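Local structure of 6-phospho-alpha-glucosidase (Merdibacter massiliensis, 6VC6) at residues R94-I99 against M116-R121. The protein probably hydrolyses 6-phospho-alpha-glucosides, releasing glucose 6-phosphate, with NAD and a manganese ion as cofactors, as other family 4 glycosidases do. Residues are numbered along the deposited sequence; the frame is centred on the assembly and turned at random.
Sequences REDEHI and MAYGLR. With NAD (nicotinamide-adenine-dinucleotide), chain G.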
loop_
_atom_site.group_PDB
_atom_site.type_symbol
_atom_site.label_atom_id
_atom_site.label_comp_id
_atom_site.label_asym_id
_atom_site.label_seq_id
_atom_site.Cartn_x
_atom_site.Cartn_y
_atom_site.Cartn_z
ATOM N N ARG A 94 4.595 -10.566 11.909
ATOM C CA ARG A 94 4.487 -10.798 13.345
ATOM C C ARG A 94 5.795 -10.459 14.052
ATOM O O ARG A 94 5.798 -9.802 15.099
ATOM C CB ARG A 94 4.092 -12.252 13.600
ATOM C CG ARG A 94 3.567 -12.538 14.994
ATOM C CD ARG A 94 3.131 -13.990 15.110
ATOM N NE ARG A 94 2.430 -14.257 16.360
ATOM C CZ ARG A 94 3.031 -14.604 17.494
ATOM N NH1 ARG A 94 4.351 -14.727 17.535
ATOM N NH2 ARG A 94 2.314 -14.828 18.586
ATOM N N GLU A 95 6.922 -10.900 13.484
ATOM C CA GLU A 95 8.220 -10.601 14.080
ATOM C C GLU A 95 8.517 -9.107 14.037
ATOM O O GLU A 95 9.115 -8.561 14.971
ATOM C CB GLU A 95 9.320 -11.386 13.364
ATOM C CG GLU A 95 9.174 -12.897 13.460
ATOM C CD GLU A 95 9.607 -13.442 14.807
ATOM O OE1 GLU A 95 10.362 -12.745 15.517
ATOM O OE2 GLU A 95 9.196 -14.568 15.154
ATOM N N ASP A 96 8.112 -8.432 12.956
ATOM C CA ASP A 96 8.287 -6.986 12.876
ATOM C C ASP A 96 7.555 -6.281 14.011
ATOM O O ASP A 96 8.098 -5.366 14.641
ATOM C CB ASP A 96 7.784 -6.467 11.528
ATOM C CG ASP A 96 8.602 -6.980 10.357
ATOM O OD1 ASP A 96 9.761 -7.393 10.568
ATOM O OD2 ASP A 96 8.079 -6.969 9.224
ATOM N N GLU A 97 6.321 -6.699 14.290
ATOM C CA GLU A 97 5.512 -6.014 15.291
ATOM C C GLU A 97 5.911 -6.411 16.708
ATOM O O GLU A 97 6.002 -5.550 17.589
ATOM C CB GLU A 97 4.030 -6.307 15.045
ATOM C CG GLU A 97 3.424 -5.539 13.877
ATOM C CD GLU A 97 2.131 -6.170 13.397
ATOM O OE1 GLU A 97 1.753 -7.223 13.950
ATOM O OE2 GLU A 97 1.488 -5.622 12.475
ATOM N N HIS A 98 6.159 -7.702 16.942
ATOM C CA HIS A 98 6.439 -8.170 18.297
ATOM C C HIS A 98 7.757 -7.609 18.816
ATOM O O HIS A 98 7.824 -7.081 19.933
ATOM C CB HIS A 98 6.462 -9.700 18.331
ATOM C CG HIS A 98 5.117 -10.321 18.547
ATOM N ND1 HIS A 98 4.815 -11.075 19.661
ATOM C CD2 HIS A 98 3.994 -10.299 17.791
ATOM C CE1 HIS A 98 3.562 -11.490 19.582
ATOM N NE2 HIS A 98 3.042 -11.032 18.456
ATOM N N ILE A 99 8.816 -7.709 18.013
ATOM C CA ILE A 99 10.148 -7.339 18.484
ATOM C C ILE A 99 10.233 -5.841 18.751
ATOM O O ILE A 99 10.854 -5.407 19.729
ATOM C CB ILE A 99 11.211 -7.807 17.474
ATOM C CG1 ILE A 99 11.217 -9.337 17.398
ATOM C CG2 ILE A 99 12.587 -7.280 17.853
ATOM C CD1 ILE A 99 11.991 -9.901 16.228
HETATM N N MSE A 116 10.512 -0.638 8.272
HETATM C CA MSE A 116 11.814 -0.616 7.621
HETATM C C MSE A 116 12.390 -2.025 7.504
HETATM O O MSE A 116 13.108 -2.332 6.553
HETATM C CB MSE A 116 12.773 0.299 8.380
HETATM C CG MSE A 116 12.457 1.778 8.203
HETATM SE SE MSE A 116 13.727 2.959 9.088
HETATM C CE MSE A 116 13.075 2.778 10.916
ATOM N N ALA A 117 12.072 -2.878 8.479
ATOM C CA ALA A 117 12.438 -4.286 8.370
ATOM C C ALA A 117 11.680 -4.951 7.229
ATOM O O ALA A 117 12.266 -5.679 6.418
ATOM C CB ALA A 117 12.164 -5.005 9.689
ATOM N N TYR A 118 10.367 -4.717 7.160
ATOM C CA TYR A 118 9.589 -5.157 6.011
ATOM C C TYR A 118 10.097 -4.519 4.724
ATOM O O TYR A 118 10.077 -5.154 3.664
ATOM C CB TYR A 118 8.111 -4.826 6.239
ATOM C CG TYR A 118 7.159 -5.335 5.178
ATOM C CD1 TYR A 118 7.447 -6.477 4.439
ATOM C CD2 TYR A 118 5.962 -4.676 4.924
ATOM C CE1 TYR A 118 6.573 -6.939 3.471
ATOM C CE2 TYR A 118 5.083 -5.132 3.960
ATOM C CZ TYR A 118 5.393 -6.263 3.237
ATOM O OH TYR A 118 4.518 -6.718 2.276
ATOM N N GLY A 119 10.572 -3.273 4.800
ATOM C CA GLY A 119 11.080 -2.611 3.610
ATOM C C GLY A 119 12.320 -3.277 3.047
ATOM O O GLY A 119 12.465 -3.411 1.830
ATOM N N LEU A 120 13.231 -3.706 3.924
ATOM C CA LEU A 120 14.447 -4.364 3.458
ATOM C C LEU A 120 14.133 -5.705 2.807
ATOM O O LEU A 120 14.769 -6.083 1.815
ATOM C CB LEU A 120 15.427 -4.539 4.616
ATOM C CG LEU A 120 16.217 -3.288 5.008
ATOM C CD1 LEU A 120 17.265 -3.614 6.062
ATOM C CD2 LEU A 120 16.860 -2.653 3.783
ATOM N N ARG A 121 13.157 -6.438 3.348
ATOM C CA ARG A 121 12.729 -7.680 2.711
ATOM C C ARG A 121 12.087 -7.407 1.357
ATOM O O ARG A 121 12.309 -8.151 0.395
ATOM C CB ARG A 121 11.755 -8.431 3.617
ATOM C CG ARG A 121 12.382 -9.021 4.866
ATOM C CD ARG A 121 11.471 -10.066 5.497
ATOM N NE ARG A 121 10.151 -9.528 5.818
ATOM C CZ ARG A 121 9.874 -8.824 6.911
ATOM N NH1 ARG A 121 10.827 -8.563 7.796
ATOM N NH2 ARG A 121 8.642 -8.377 7.120
HETATM P PA NAD G . -0.419 -12.406 2.459
HETATM O O1A NAD G . -1.809 -12.935 2.717
HETATM O O2A NAD G . 0.759 -12.989 3.202
HETATM O O5B NAD G . -0.117 -12.513 0.883
HETATM C C5B NAD G . 1.215 -12.402 0.393
HETATM C C4B NAD G . 1.421 -13.390 -0.742
HETATM O O4B NAD G . 2.559 -13.010 -1.518
HETATM C C3B NAD G . 1.686 -14.783 -0.195
HETATM O O3B NAD G . 0.806 -15.718 -0.823
HETATM C C2B NAD G . 3.115 -15.096 -0.582
HETATM O O2B NAD G . 3.245 -16.464 -0.976
HETATM C C1B NAD G . 3.372 -14.161 -1.751
HETATM N N9A NAD G . 4.806 -13.799 -1.865
HETATM C C8A NAD G . 5.645 -13.482 -0.861
HETATM N N7A NAD G . 6.890 -13.215 -1.335
HETATM C C5A NAD G . 6.856 -13.368 -2.672
HETATM C C6A NAD G . 7.817 -13.244 -3.794
HETATM N N6A NAD G . 9.107 -12.890 -3.576
HETATM N N1A NAD G . 7.364 -13.495 -5.042
HETATM C C2A NAD G . 6.086 -13.846 -5.277
HETATM N N3A NAD G . 5.163 -13.978 -4.310
HETATM C C4A NAD G . 5.481 -13.759 -3.013
HETATM O O3 NAD G . -0.411 -10.811 2.676
HETATM P PN NAD G . -1.741 -9.914 2.573
HETATM O O1N NAD G . -2.176 -9.548 3.973
HETATM O O2N NAD G . -2.713 -10.552 1.609
HETATM O O5D NAD G . -1.128 -8.601 1.880
HETATM C C5D NAD G . -0.875 -8.582 0.477
HETATM C C4D NAD G . -0.007 -7.373 0.163
HETATM O O4D NAD G . -0.828 -6.269 -0.227
HETATM C C3D NAD G . 0.770 -6.938 1.397
HETATM O O3D NAD G . 2.133 -6.712 1.033
HETATM C C2D NAD G . 0.151 -5.618 1.794
HETATM O O2D NAD G . 1.125 -4.736 2.354
HETATM C C1D NAD G . -0.365 -5.108 0.462
HETATM N N1N NAD G . -1.407 -4.096 0.614
HETATM C C2N NAD G . -1.109 -2.860 0.213
HETATM C C3N NAD G . -2.030 -1.833 0.314
HETATM C C7N NAD G . -1.640 -0.461 -0.149
HETATM O O7N NAD G . -2.338 0.493 0.148
HETATM N N7N NAD G . -0.526 -0.326 -0.867
HETATM C C4N NAD G . -3.291 -2.101 0.831
HETATM C C5N NAD G . -3.578 -3.398 1.247
HETATM C C6N NAD G . -2.611 -4.391 1.121
#
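D96 and R121 form a buried two-pronged, end-on salt bridge between two helices. R121 NH2 gives D96 OD2 an almost straight hydrogen bond of 2.6 Å (N-H...O 178°). R121 NH1 reaches D96 OD1 at 3.2 Å, on its syn lone pair. The planes lie 21° apart and D96 sits in the plane of the guanidinium at its edge, so the two groups meet edge to edge. The R121 chain bends at chi3, which folds the guanidinium back over its own helix, one face over Y118 CA. On the same helix, A117 CB packs against D96 OD1 at 3.5 Å, and Y118 CB lies 3.7 Å from D96 OD2. Y118 then turns away with CG anti to the backbone N (chi1 -175°), and its OH ends 2.7 Å from O3D of NAD. The salt bridge thus packs against the backbone end of Y118, a residue of the NAD pocket.

Two further acceptors hold R121: NE bonds to A87 O, and NH1 also to N433 OD1. Replacing D96 by an alanine would probably leave the buried R121 charge without its carboxylate mate, though these two bonds would remain. The segments run nearly antiparallel, with axes 10.0 Å apart. Both helices lie in the connection between adjacent parallel strands 80-83 and 141-144 of the Rossmann-type, NAD-binding sheet. Helix 419-432 touches both segments, through E95, I99 and A117, while helix 378-400 packs on M116 and L120.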